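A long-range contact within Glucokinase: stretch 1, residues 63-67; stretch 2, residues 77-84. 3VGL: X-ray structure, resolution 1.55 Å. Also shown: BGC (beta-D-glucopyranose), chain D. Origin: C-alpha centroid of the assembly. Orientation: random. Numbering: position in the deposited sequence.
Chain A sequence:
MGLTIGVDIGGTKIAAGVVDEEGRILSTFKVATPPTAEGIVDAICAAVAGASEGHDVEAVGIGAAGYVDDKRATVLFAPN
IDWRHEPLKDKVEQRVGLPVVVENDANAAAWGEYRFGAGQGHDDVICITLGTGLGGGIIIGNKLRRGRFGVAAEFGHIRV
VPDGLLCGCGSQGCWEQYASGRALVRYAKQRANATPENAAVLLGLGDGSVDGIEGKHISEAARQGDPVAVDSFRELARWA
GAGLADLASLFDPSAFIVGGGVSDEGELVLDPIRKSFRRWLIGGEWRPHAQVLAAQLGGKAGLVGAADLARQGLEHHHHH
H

Stretch 1, residues 63-67: GAAGY
Stretch 2 (77-84) FAPNIDWR

Stretch 1 leaves a beta strand at Gly63 and Ala64 and then turns. Gly63 (phi/psi -101/110) and Ala64 (-108/135) are extended. Ala65 bends the chain at -77/70, and Gly66 is almost fully stretched at -169/-178. The bend is closed by a backbone hydrogen bond from Gly66 N to Ala64 O, 2.8 Å. Tyr67 follows at -74/112.

Stretch 2 starts extended, with Phe77 at -162/135 and Ala78 at -135/132. Pro79 (-76/-27, C-gamma endo pucker) and Asn80 (-121/7) turn the chain. Ile81 (-138/147), Asp82 (-84/73), Trp83 (-121/125) and Arg84 (-137/113) lead it back. Two backbone hydrogen bonds hold this loop: Trp83 N to Ile81 O, 2.9 Å, and Ala78 N to Trp83 O, 3.3 Å.

The stretches meet as an antiparallel bridge between Tyr67 and Phe77, with their CA atoms 5.1 Å apart. Tyr67 N donates to Phe77 O at 2.7 Å, with an N-H...O angle of 157°. One step along, Gly66 CA lies 4.2 Å from Ala78 CA. Gly66 CA is also 3.5 Å from Phe77 O. An ideal CB on Gly66 would fall 2.8 Å from Phe77 O and 3.0 Å from Ala78 CB, so the close approach leaves no room for a side chain.

Tyr67 (chi1 -78°, m; chi2 56°) and Phe77 (chi1 179°, t; chi2 83°) project to the same face of the sheet. Their rings pack edge-to-face. The edge of Phe77 points at the face of Tyr67, with centroids 5.5 Å apart and planes at 89°. Phe77 CD2 is 3.8 Å from Tyr67 CD1.

Trp83 (chi1 -82°, m; chi2 -32°) reaches back to the bend of stretch 1. Trp83 CZ3 lies 3.8 Å from Ala64 CB and 3.8 Å from Ala65 N, which sits at the ring edge. Ile81 (chi1 -67°, m; chi2 167°, t) places CD1 4.0 Å from Ala65 CB, an apolar contact. Ala78 CB is 3.5 Å from Ala65 O.

A water links the turns: it donates to Ala65 O at 2.8 Å and accepts from Asn80 N at 3.0 Å.

Arg84 (chi1 -67°, m; chi2 -70°, m; chi3 -178°, t; chi4 -86°) folds over its own loop. Arg84 NH1 donates to Ala78 O at 2.9 Å and to Trp83 O at 2.8 Å.

Both stretches touch the bound glucose, as suits a glucokinase. Gly66 CA is 3.3 Å from BGC O3, and Pro79 CG is 3.0 Å from BGC O1.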

ATOM      1  N   GLY A  63      -8.575  24.718  23.494  1.00 16.62           N
ATOM      2  CA  GLY A  63      -7.849  23.876  22.512  1.00 15.85           C
ATOM      3  C   GLY A  63      -8.855  22.875  21.970  1.00 15.60           C
ATOM      4  O   GLY A  63      -9.282  21.982  22.702  1.00 16.39           O
ATOM      5  N   ALA A  64      -9.243  23.033  20.701  1.00 14.67           N
ATOM      6  CA  ALA A  64     -10.326  22.259  20.134  1.00 14.86           C
ATOM      7  C   ALA A  64      -9.782  21.227  19.158  1.00 14.84           C
ATOM      8  O   ALA A  64      -8.974  21.571  18.317  1.00 15.29           O
ATOM      9  CB  ALA A  64     -11.292  23.195  19.397  1.00 16.20           C
ATOM     10  N   ALA A  65     -10.280  19.993  19.245  1.00 14.42           N
ATOM     11  CA  ALA A  65      -9.848  18.914  18.345  1.00 14.24           C
ATOM     12  C   ALA A  65     -10.493  19.033  16.948  1.00 14.32           C
ATOM     13  O   ALA A  65     -11.327  18.217  16.548  1.00 16.10           O
ATOM     14  CB  ALA A  65     -10.153  17.572  18.970  1.00 14.48           C
ATOM     15  N   GLY A  66     -10.083  20.043  16.205  1.00 15.23           N
ATOM     16  CA  GLY A  66     -10.524  20.162  14.820  1.00 14.63           C
ATOM     17  C   GLY A  66      -9.737  21.221  14.090  1.00 15.57           C
ATOM     18  O   GLY A  66      -8.836  21.846  14.657  1.00 14.41           O
ATOM     19  N   TYR A  67     -10.105  21.414  12.817  1.00 15.44           N
ATOM     20  CA  TYR A  67      -9.503  22.423  11.951  1.00 16.46           C
ATOM     21  C   TYR A  67     -10.042  23.777  12.414  1.00 17.46           C
ATOM     22  O   TYR A  67     -11.240  24.034  12.296  1.00 18.88           O
ATOM     23  CB  TYR A  67      -9.958  22.178  10.493  1.00 16.48           C
ATOM     24  CG  TYR A  67      -9.250  21.045   9.743  1.00 17.21           C
ATOM     25  CD1 TYR A  67      -9.223  19.747  10.256  1.00 20.66           C
ATOM     26  CD2 TYR A  67      -8.638  21.276   8.508  1.00 15.99           C
ATOM     27  CE1 TYR A  67      -8.604  18.711   9.544  1.00 19.73           C
ATOM     28  CE2 TYR A  67      -8.010  20.233   7.786  1.00 17.30           C
ATOM     29  CZ  TYR A  67      -7.977  18.970   8.342  1.00 20.55           C
ATOM     30  OH  TYR A  67      -7.350  17.934   7.667  1.00 21.83           O
ATOM     31  N   PHE A  77     -13.904  22.371  10.720  1.00 21.32           N
ATOM     32  CA  PHE A  77     -14.122  20.978  10.351  1.00 21.98           C
ATOM     33  C   PHE A  77     -13.523  20.118  11.481  1.00 20.69           C
ATOM     34  O   PHE A  77     -12.426  20.415  11.952  1.00 21.24           O
ATOM     35  CB  PHE A  77     -13.406  20.735   9.000  1.00 22.47           C
ATOM     36  CG  PHE A  77     -13.511  19.346   8.478  1.00 21.83           C
ATOM     37  CD1 PHE A  77     -14.640  18.936   7.765  1.00 22.39           C
ATOM     38  CD2 PHE A  77     -12.456  18.455   8.638  1.00 21.88           C
ATOM     39  CE1 PHE A  77     -14.729  17.639   7.255  1.00 19.98           C
ATOM     40  CE2 PHE A  77     -12.529  17.149   8.114  1.00 21.35           C
ATOM     41  CZ  PHE A  77     -13.672  16.743   7.431  1.00 21.53           C
ATOM     42  N   ALA A  78     -14.241  19.090  11.941  1.00 20.29           N
ATOM     43  CA  ALA A  78     -13.623  18.096  12.872  1.00 19.35           C
ATOM     44  C   ALA A  78     -13.968  16.661  12.481  1.00 18.68           C
ATOM     45  O   ALA A  78     -15.122  16.367  12.209  1.00 20.00           O
ATOM     46  CB  ALA A  78     -14.045  18.351  14.296  1.00 19.92           C
ATOM     47  N   PRO A  79     -12.961  15.760  12.430  1.00 16.86           N
ATOM     48  CA  PRO A  79     -13.266  14.391  12.018  1.00 16.53           C
ATOM     49  C   PRO A  79     -13.955  13.531  13.068  1.00 15.75           C
ATOM     50  O   PRO A  79     -14.672  12.580  12.705  1.00 16.57           O
ATOM     51  CB  PRO A  79     -11.881  13.792  11.679  1.00 15.79           C
ATOM     52  CG  PRO A  79     -10.941  14.619  12.340  1.00 17.75           C
ATOM     53  CD  PRO A  79     -11.519  16.017  12.485  1.00 16.70           C
ATOM     54  N   ASN A  80     -13.749  13.830  14.354  1.00 15.21           N
ATOM     55  CA  ASN A  80     -14.216  12.949  15.414  1.00 15.46           C
ATOM     56  C   ASN A  80     -15.199  13.633  16.377  1.00 16.90           C
ATOM     57  O   ASN A  80     -15.568  13.067  17.385  1.00 18.53           O
ATOM     58  CB  ASN A  80     -13.016  12.361  16.172  1.00 13.96           C
ATOM     59  CG  ASN A  80     -12.077  11.605  15.246  1.00 13.54           C
ATOM     60  OD1 ASN A  80     -12.512  10.747  14.488  1.00 15.00           O
ATOM     61  ND2 ASN A  80     -10.784  11.938  15.303  1.00 13.56           N
ATOM     62  N   ILE A  81     -15.594  14.853  16.027  1.00 18.10           N
ATOM     63  CA  ILE A  81     -16.567  15.641  16.791  1.00 19.79           C
ATOM     64  C   ILE A  81     -17.486  16.281  15.740  1.00 21.51           C
ATOM     65  O   ILE A  81     -17.032  16.651  14.668  1.00 21.40           O
ATOM     66  CB  ILE A  81     -15.857  16.738  17.634  1.00 19.62           C
ATOM     67  CG1 ILE A  81     -14.995  16.110  18.735  1.00 19.00           C
ATOM     68  CG2 ILE A  81     -16.883  17.715  18.277  1.00 21.28           C
ATOM     69  CD1 ILE A  81     -14.060  17.078  19.372  1.00 17.84           C
ATOM     70  N   ASP A  82     -18.758  16.477  16.066  1.00 24.92           N
ATOM     71  CA  ASP A  82     -19.694  17.049  15.085  1.00 27.33           C
ATOM     72  C   ASP A  82     -19.639  18.589  15.034  1.00 27.42           C
ATOM     73  O   ASP A  82     -20.542  19.305  15.512  1.00 29.79           O
ATOM     74  CB  ASP A  82     -21.110  16.518  15.320  1.00 29.27           C
ATOM     75  CG  ASP A  82     -22.072  16.860  14.181  1.00 32.19           C
ATOM     76  OD1 ASP A  82     -21.631  17.044  13.012  1.00 35.83           O
ATOM     77  OD2 ASP A  82     -23.284  16.919  14.462  1.00 38.30           O
ATOM     78  N   TRP A  83     -18.554  19.085  14.457  1.00 26.46           N
ATOM     79  CA  TRP A  83     -18.338  20.513  14.263  1.00 25.58           C
ATOM     80  C   TRP A  83     -18.172  20.782  12.764  1.00 25.40           C
ATOM     81  O   TRP A  83     -17.309  20.195  12.111  1.00 24.78           O
ATOM     82  CB  TRP A  83     -17.065  20.959  14.987  1.00 24.93           C
ATOM     83  CG  TRP A  83     -17.151  21.243  16.484  1.00 24.36           C
ATOM     84  CD1 TRP A  83     -18.217  21.741  17.181  1.00 25.20           C
ATOM     85  CD2 TRP A  83     -16.080  21.104  17.440  1.00 23.42           C
ATOM     86  NE1 TRP A  83     -17.882  21.918  18.515  1.00 24.33           N
ATOM     87  CE2 TRP A  83     -16.578  21.528  18.697  1.00 23.86           C
ATOM     88  CE3 TRP A  83     -14.759  20.645  17.356  1.00 21.97           C
ATOM     89  CZ2 TRP A  83     -15.792  21.508  19.868  1.00 24.22           C
ATOM     90  CZ3 TRP A  83     -13.968  20.645  18.523  1.00 21.27           C
ATOM     91  CH2 TRP A  83     -14.493  21.067  19.753  1.00 21.65           C
ATOM     92  N   ARG A  84     -18.989  21.682  12.220  1.00 25.76           N
ATOM     93  CA  ARG A  84     -18.790  22.162  10.857  1.00 25.91           C
ATOM     94  C   ARG A  84     -19.018  23.668  10.889  1.00 26.72           C
ATOM     95  O   ARG A  84     -20.142  24.107  11.121  1.00 28.01           O
ATOM     96  CB  ARG A  84     -19.764  21.494   9.869  1.00 26.63           C
ATOM     97  CG  ARG A  84     -19.554  19.985   9.629  1.00 25.54           C
ATOM     98  CD  ARG A  84     -18.277  19.708   8.855  1.00 27.02           C
ATOM     99  NE  ARG A  84     -18.085  18.289   8.569  1.00 26.44           N
ATOM    100  CZ  ARG A  84     -17.503  17.425   9.399  1.00 27.45           C
ATOM    101  NH1 ARG A  84     -17.078  17.813  10.601  1.00 26.86           N
ATOM    102  NH2 ARG A  84     -17.375  16.156   9.027  1.00 27.38           N
TER
HETATM  103  C2  BGC D 324      -8.165  16.470  14.167  1.00 17.25           C
HETATM  104  C3  BGC D 324      -7.147  17.480  14.693  1.00 16.81           C
HETATM  105  C4  BGC D 324      -6.864  17.267  16.182  1.00 16.67           C
HETATM  106  C5  BGC D 324      -6.508  15.805  16.385  1.00 17.12           C
HETATM  107  C6  BGC D 324      -6.239  15.476  17.857  1.00 17.27           C
HETATM  108  C1  BGC D 324      -7.670  15.067  14.499  1.00 16.49           C
HETATM  109  O1  BGC D 324      -8.613  14.100  14.127  1.00 17.45           O
HETATM  110  O2  BGC D 324      -8.201  16.604  12.733  1.00 16.33           O
HETATM  111  O3  BGC D 324      -7.598  18.783  14.489  1.00 17.84           O
HETATM  112  O4  BGC D 324      -5.759  18.065  16.565  1.00 17.24           O
HETATM  113  O5  BGC D 324      -7.540  14.951  15.915  1.00 16.94           O
HETATM  114  O6  BGC D 324      -7.375  15.758  18.656  1.00 18.66           O
HETATM  115  O   HOH W   1     -11.926  15.605  15.899  1.00  9.96           O